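Long-range contacts in histidine kinase (Paraburkholderia phymatum, PDB 6NB0), which probably autophosphorylates on a histidine with ATP as phosphate donor, as sensor kinases of two-component phosphorelays do: residues 150-156 and 188-194; 56-61 and 247-253. All blocks are in the same frame, centred on the assembly; numbering follows the deposited sequence.

Both contacts are buried, but contact 1 is the more peripheral: its centre lies about 18 Å from the chain's, with S193 and G194 exposed, whereas contact 2 lies about 8 Å from it with none exposed. Contact 1 joins the ends of helices 135-154 and 173-189 within the ATP-binding domain of the histidine-kinase family; contact 2 sets helix 44-68 of the phospho-acceptor region against the start of helix 252-260. The segments lie on different helices, though helix 173-189, which ends in contact 1, also packs along contact 2. In contact 1 an arginine binds a glutamate carboxylate and two carbonyls at and just past that helix's end; contact 2 is apolar and aromatic, with one bridging water.

Contact 1 of 2, residues 150-156 and 188-194; sequences LAARRGI and VEASASG
The guanidinium of R154 lies with V188 O over one face, while E189 O and S191 O sit at its edge, close to its plane. NH2 gives one hydrogen bond to each of these edge carbonyls, 2.8 Å to E189 O and 2.9 Å to S191 O. The second is met in its carbonyl plane, the first from above it. NH1 makes a salt bridge to E189 OE1 at 3.0 Å, reaching it from above the carboxylate plane, the two flat groups being turned 61° apart. A chain folded back at chi2 and chi3 (-83° and -67°) brings the guanidinium to this turn, and arginine suits the place because several acceptors converge there. H228 and the backbone of V229 and L230 also hold the E189 carboxylate; P227 O takes a further bond from NH1.

These segments end two helices of the α/β sandwich of the histidine-kinase ATP-binding domain, each leading into one of two adjacent parallel strands, 157-161 and 196-204. G155 closes helix 135-154 in a Schellman motif, its positive phi suiting glycine, and its O accepts from G194 N at 2.8 Å. The side chain of V188 is the apolar centre: its CG1 meets L150 CD2 at 3.6 Å and I156 CG1 at 4.0 Å. I156 CD1 continues to S191 CB, 3.6 Å away, while S191 OG turns back to A187 O.

Contact 2 of 2, residues 56-61 and 247-253; sequences FMRDHV and ISWVLAL
H60 reaches from helix 44-68 into the turn that precedes helix 252-260, and each part of its side chain meets something different. CB rests on the methyl of A252, 3.4 Å from its CB, a close approach that suits the small alanine. With CG anti to the backbone N (chi1 -172°), the imidazole is carried out past that methyl. CD2 then comes to 3.7 Å from W249 CD1, which lies at the edge of the imidazole, near its plane; the imidazole and the indole's five-membered ring are oblique, 58° apart. CE1 is 3.9 Å from I247 CG1, which approaches the ring obliquely. At the tip, NE2 hydrogen-bonds a water at 2.6 Å, and this water donates to I247 O at 2.8 Å. The water thus links the NE2 end to the I247 carbonyl, a place suited to a residue that can pack its ring and still hydrogen-bond.

V61, one residue on, lays CG2 over a face of the W249 six-membered ring, 3.8 Å from its centroid, a CH-pi contact that uses the broad indole as a platform. M57 runs extended to SD, with CG 3.6 Å from W249 CB; the long, unbranched methionine can reach over that CB to V250, where SD lies near CA. One turn before H60, the F56 ring has L253 CG over one face, 4.0 Å from its centroid.

R58 and D59 of the same helix make intersubunit salt bridges, with D59 and R58 of the second subunit, and R58 also pairs with E231 of its own chain. The docking is characteristic of a histidine kinase in which a helix of the dimerisation and phospho-acceptor domain packs on the ATP-binding domain.

Contact 1 of 2, residues 150-156 and 188-194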
loop_
_atom_site.group_PDB
_atom_site.type_symbol
_atom_site.label_atom_id
_atom_site.label_comp_id
_atom_site.label_asym_id
_atom_site.label_seq_id
_atom_site.Cartn_x
_atom_site.Cartn_y
_atom_site.Cartn_z
ATOM N N LEU A 150 2.945 -12.808 -14.007
ATOM C CA LEU A 150 1.627 -13.007 -14.612
ATOM C C LEU A 150 1.620 -13.411 -16.090
ATOM O O LEU A 150 0.785 -14.223 -16.484
ATOM C CB LEU A 150 0.771 -11.741 -14.456
ATOM C CG LEU A 150 -0.707 -11.885 -14.861
ATOM C CD1 LEU A 150 -1.446 -12.926 -13.984
ATOM C CD2 LEU A 150 -1.397 -10.521 -14.774
ATOM N N ALA A 151 2.491 -12.842 -16.934
ATOM C CA ALA A 151 2.324 -13.048 -18.379
ATOM C C ALA A 151 2.438 -14.522 -18.761
ATOM O O ALA A 151 1.630 -15.045 -19.555
ATOM C CB ALA A 151 3.342 -12.205 -19.153
ATOM N N ALA A 152 3.443 -15.219 -18.227
ATOM C CA ALA A 152 3.613 -16.623 -18.609
ATOM C C ALA A 152 2.386 -17.450 -18.229
ATOM O O ALA A 152 1.895 -18.256 -19.030
ATOM C CB ALA A 152 4.879 -17.200 -17.970
ATOM N N ARG A 153 1.841 -17.240 -17.030
ATOM C CA ARG A 153 0.709 -18.055 -16.620
ATOM C C ARG A 153 -0.603 -17.617 -17.267
ATOM O O ARG A 153 -1.600 -18.339 -17.150
ATOM C CB ARG A 153 0.557 -18.067 -15.086
ATOM C CG ARG A 153 -0.025 -16.782 -14.490
ATOM C CD ARG A 153 0.161 -16.789 -12.958
ATOM N NE ARG A 153 1.572 -16.608 -12.595
ATOM C CZ ARG A 153 2.087 -16.935 -11.411
ATOM N NH1 ARG A 153 1.303 -17.458 -10.468
ATOM N NH2 ARG A 153 3.382 -16.745 -11.172
ATOM N N ARG A 154 -0.618 -16.485 -17.963
ATOM C CA ARG A 154 -1.769 -16.048 -18.746
ATOM C C ARG A 154 -1.587 -16.276 -20.244
ATOM O O ARG A 154 -2.481 -15.924 -21.033
ATOM C CB ARG A 154 -2.048 -14.561 -18.474
ATOM C CG ARG A 154 -2.602 -14.256 -17.084
ATOM C CD ARG A 154 -4.119 -14.489 -17.064
ATOM N NE ARG A 154 -4.782 -13.513 -17.917
ATOM C CZ ARG A 154 -5.225 -12.330 -17.490
ATOM N NH1 ARG A 154 -5.108 -12.013 -16.205
ATOM N NH2 ARG A 154 -5.780 -11.469 -18.346
ATOM N N GLY A 155 -0.459 -16.859 -20.660
ATOM C CA GLY A 155 -0.254 -17.109 -22.076
ATOM C C GLY A 155 0.001 -15.859 -22.893
ATOM O O GLY A 155 -0.198 -15.868 -24.112
ATOM N N ILE A 156 0.479 -14.801 -22.264
ATOM C CA ILE A 156 0.728 -13.514 -22.925
ATOM C C ILE A 156 2.200 -13.428 -23.288
ATOM O O ILE A 156 3.071 -13.697 -22.447
ATOM C CB ILE A 156 0.313 -12.338 -22.023
ATOM C CG1 ILE A 156 -1.126 -12.503 -21.502
ATOM C CG2 ILE A 156 0.501 -10.992 -22.735
ATOM C CD1 ILE A 156 -2.128 -12.799 -22.568
ATOM N N VAL A 188 -1.148 -6.776 -19.387
ATOM C CA VAL A 188 -1.261 -8.233 -19.309
ATOM C C VAL A 188 -2.604 -8.626 -18.701
ATOM O O VAL A 188 -3.292 -9.522 -19.207
ATOM C CB VAL A 188 -0.082 -8.823 -18.511
ATOM C CG1 VAL A 188 -0.323 -10.317 -18.229
ATOM C CG2 VAL A 188 1.226 -8.623 -19.313
ATOM N N GLU A 189 -3.005 -7.948 -17.607
ATOM C CA GLU A 189 -4.291 -8.267 -16.974
ATOM C C GLU A 189 -5.439 -8.058 -17.941
ATOM O O GLU A 189 -6.440 -8.793 -17.910
ATOM C CB GLU A 189 -4.497 -7.412 -15.712
ATOM C CG GLU A 189 -3.636 -7.827 -14.504
ATOM C CD GLU A 189 -4.274 -8.947 -13.683
ATOM O OE1 GLU A 189 -5.063 -9.734 -14.248
ATOM O OE2 GLU A 189 -3.977 -9.054 -12.479
ATOM N N ALA A 190 -5.301 -7.078 -18.823
ATOM C CA ALA A 190 -6.302 -6.781 -19.837
ATOM C C ALA A 190 -5.982 -7.432 -21.184
ATOM O O ALA A 190 -6.320 -6.877 -22.242
ATOM C CB ALA A 190 -6.443 -5.265 -19.989
ATOM N N SER A 191 -5.347 -8.611 -21.174
ATOM C CA SER A 191 -5.055 -9.352 -22.398
ATOM C C SER A 191 -5.618 -10.763 -22.323
ATOM O O SER A 191 -5.631 -11.385 -21.257
ATOM C CB SER A 191 -3.534 -9.434 -22.661
ATOM O OG SER A 191 -2.971 -8.163 -22.960
ATOM N N ALA A 192 -6.052 -11.273 -23.479
ATOM C CA ALA A 192 -6.448 -12.664 -23.630
ATOM C C ALA A 192 -5.240 -13.509 -24.039
ATOM O O ALA A 192 -4.284 -13.006 -24.625
ATOM C CB ALA A 192 -7.559 -12.820 -24.682
ATOM N N SER A 193 -5.318 -14.809 -23.738
ATOM C CA SER A 193 -4.257 -15.758 -24.094
ATOM C C SER A 193 -3.800 -15.583 -25.542
ATOM O O SER A 193 -4.620 -15.496 -26.466
ATOM C CB SER A 193 -4.761 -17.195 -23.874
ATOM O OG SER A 193 -3.755 -18.144 -24.238
ATOM N N GLY A 194 -2.474 -15.566 -25.744
ATOM C CA GLY A 194 -1.912 -15.455 -27.079
ATOM C C GLY A 194 -1.685 -14.035 -27.564
ATOM O O GLY A 194 -1.073 -13.844 -28.622
#

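Contact 2 of 2, residues 56-61 and 247-253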
loop_
_atom_site.group_PDB
_atom_site.type_symbol
_atom_site.label_atom_id
_atom_site.label_comp_id
_atom_site.label_asym_id
_atom_site.label_seq_id
_atom_site.Cartn_x
_atom_site.Cartn_y
_atom_site.Cartn_z
ATOM N N PHE A 56 -0.807 3.295 -3.798
ATOM C CA PHE A 56 -1.004 4.494 -4.596
ATOM C C PHE A 56 -2.446 4.614 -5.047
ATOM O O PHE A 56 -2.957 5.730 -5.180
ATOM C CB PHE A 56 -0.060 4.496 -5.801
ATOM C CG PHE A 56 1.342 4.919 -5.456
ATOM C CD1 PHE A 56 2.209 4.046 -4.799
ATOM C CD2 PHE A 56 1.776 6.206 -5.732
ATOM C CE1 PHE A 56 3.480 4.443 -4.451
ATOM C CE2 PHE A 56 3.048 6.609 -5.387
ATOM C CZ PHE A 56 3.903 5.730 -4.742
ATOM N N MET A 57 -3.124 3.480 -5.272
ATOM C CA MET A 57 -4.541 3.570 -5.619
ATOM C C MET A 57 -5.353 4.167 -4.474
ATOM O O MET A 57 -6.284 4.942 -4.720
ATOM C CB MET A 57 -5.104 2.201 -6.011
ATOM C CG MET A 57 -6.516 2.334 -6.572
ATOM S SD MET A 57 -7.216 0.714 -7.037
ATOM C CE MET A 57 -8.211 0.441 -5.611
ATOM N N ARG A 58 -5.015 3.833 -3.219
ATOM C CA ARG A 58 -5.729 4.439 -2.090
ATOM C C ARG A 58 -5.435 5.933 -1.966
ATOM O O ARG A 58 -6.319 6.700 -1.569
ATOM C CB ARG A 58 -5.385 3.746 -0.766
ATOM C CG ARG A 58 -5.450 2.190 -0.729
ATOM C CD ARG A 58 -6.844 1.657 -0.883
ATOM N NE ARG A 58 -7.020 0.213 -0.571
ATOM C CZ ARG A 58 -6.702 -0.787 -1.403
ATOM N NH1 ARG A 58 -6.123 -0.526 -2.569
ATOM N NH2 ARG A 58 -6.951 -2.056 -1.082
ATOM N N ASP A 59 -4.203 6.356 -2.273
ATOM C CA ASP A 59 -3.886 7.790 -2.334
ATOM C C ASP A 59 -4.734 8.486 -3.385
ATOM O O ASP A 59 -5.252 9.589 -3.166
ATOM C CB ASP A 59 -2.418 8.002 -2.685
ATOM C CG ASP A 59 -1.507 7.849 -1.512
ATOM O OD1 ASP A 59 -2.021 7.828 -0.377
ATOM O OD2 ASP A 59 -0.278 7.774 -1.733
ATOM N N HIS A 60 -4.839 7.862 -4.556
ATOM C CA HIS A 60 -5.647 8.408 -5.635
ATOM C C HIS A 60 -7.093 8.593 -5.197
ATOM O O HIS A 60 -7.704 9.635 -5.455
ATOM C CB HIS A 60 -5.554 7.478 -6.841
ATOM C CG HIS A 60 -6.195 8.028 -8.077
ATOM N ND1 HIS A 60 -5.620 9.029 -8.829
ATOM C CD2 HIS A 60 -7.353 7.702 -8.706
ATOM C CE1 HIS A 60 -6.405 9.314 -9.857
ATOM N NE2 HIS A 60 -7.456 8.512 -9.813
ATOM N N VAL A 61 -7.656 7.592 -4.514
ATOM C CA VAL A 61 -9.037 7.707 -4.056
ATOM C C VAL A 61 -9.166 8.848 -3.048
ATOM O O VAL A 61 -10.125 9.632 -3.092
ATOM C CB VAL A 61 -9.519 6.357 -3.471
ATOM C CG1 VAL A 61 -10.852 6.523 -2.762
ATOM C CG2 VAL A 61 -9.640 5.300 -4.566
ATOM N N ILE A 247 -8.078 8.540 -15.020
ATOM C CA ILE A 247 -7.530 7.215 -15.237
ATOM C C ILE A 247 -8.340 6.197 -14.451
ATOM O O ILE A 247 -9.045 6.534 -13.501
ATOM C CB ILE A 247 -6.051 7.156 -14.807
ATOM C CG1 ILE A 247 -5.936 7.543 -13.317
ATOM C CG2 ILE A 247 -5.212 8.061 -15.711
ATOM C CD1 ILE A 247 -4.565 7.199 -12.693
ATOM N N SER A 248 -8.213 4.938 -14.854
ATOM C CA SER A 248 -8.568 3.823 -13.982
ATOM C C SER A 248 -7.753 3.926 -12.692
ATOM O O SER A 248 -6.547 4.166 -12.739
ATOM C CB SER A 248 -8.283 2.499 -14.696
ATOM O OG SER A 248 -9.055 2.368 -15.897
ATOM N N TRP A 249 -8.420 3.787 -11.538
ATOM C CA TRP A 249 -7.755 4.061 -10.258
ATOM C C TRP A 249 -6.480 3.256 -10.101
ATOM O O TRP A 249 -5.485 3.737 -9.536
ATOM C CB TRP A 249 -8.685 3.730 -9.100
ATOM C CG TRP A 249 -9.890 4.564 -9.022
ATOM C CD1 TRP A 249 -10.197 5.655 -9.786
ATOM C CD2 TRP A 249 -10.965 4.394 -8.098
ATOM N NE1 TRP A 249 -11.412 6.179 -9.386
ATOM C CE2 TRP A 249 -11.906 5.417 -8.357
ATOM C CE3 TRP A 249 -11.236 3.465 -7.084
ATOM C CZ2 TRP A 249 -13.095 5.544 -7.627
ATOM C CZ3 TRP A 249 -12.423 3.602 -6.352
ATOM C CH2 TRP A 249 -13.336 4.625 -6.638
ATOM N N VAL A 250 -6.482 2.026 -10.611
ATOM C CA VAL A 250 -5.358 1.142 -10.349
ATOM C C VAL A 250 -4.073 1.651 -10.999
ATOM O O VAL A 250 -2.989 1.229 -10.603
ATOM C CB VAL A 250 -5.689 -0.296 -10.812
ATOM C CG1 VAL A 250 -5.748 -0.392 -12.342
ATOM C CG2 VAL A 250 -4.662 -1.297 -10.265
ATOM N N LEU A 251 -4.156 2.557 -11.980
ATOM C CA LEU A 251 -2.951 3.070 -12.634
ATOM C C LEU A 251 -2.357 4.275 -11.902
ATOM O O LEU A 251 -1.417 4.899 -12.406
ATOM C CB LEU A 251 -3.251 3.421 -14.104
ATOM C CG LEU A 251 -3.435 2.165 -14.978
ATOM C CD1 LEU A 251 -4.068 2.451 -16.346
ATOM C CD2 LEU A 251 -2.128 1.387 -15.141
ATOM N N ALA A 252 -2.901 4.613 -10.734
ATOM C CA ALA A 252 -2.457 5.779 -9.988
ATOM C C ALA A 252 -0.938 5.809 -9.807
ATOM O O ALA A 252 -0.319 6.878 -9.885
ATOM C CB ALA A 252 -3.153 5.798 -8.633
ATOM N N LEU A 253 -0.322 4.648 -9.541
ATOM C CA LEU A 253 1.127 4.623 -9.332
ATOM C C LEU A 253 1.879 5.149 -10.555
ATOM O O LEU A 253 2.809 5.948 -10.416
ATOM C CB LEU A 253 1.597 3.207 -8.978
ATOM C CG LEU A 253 3.023 3.101 -8.409
ATOM C CD1 LEU A 253 3.154 1.835 -7.552
ATOM C CD2 LEU A 253 4.058 3.048 -9.499
HETATM O O HOH W 1 -9.338 8.565 -11.661
#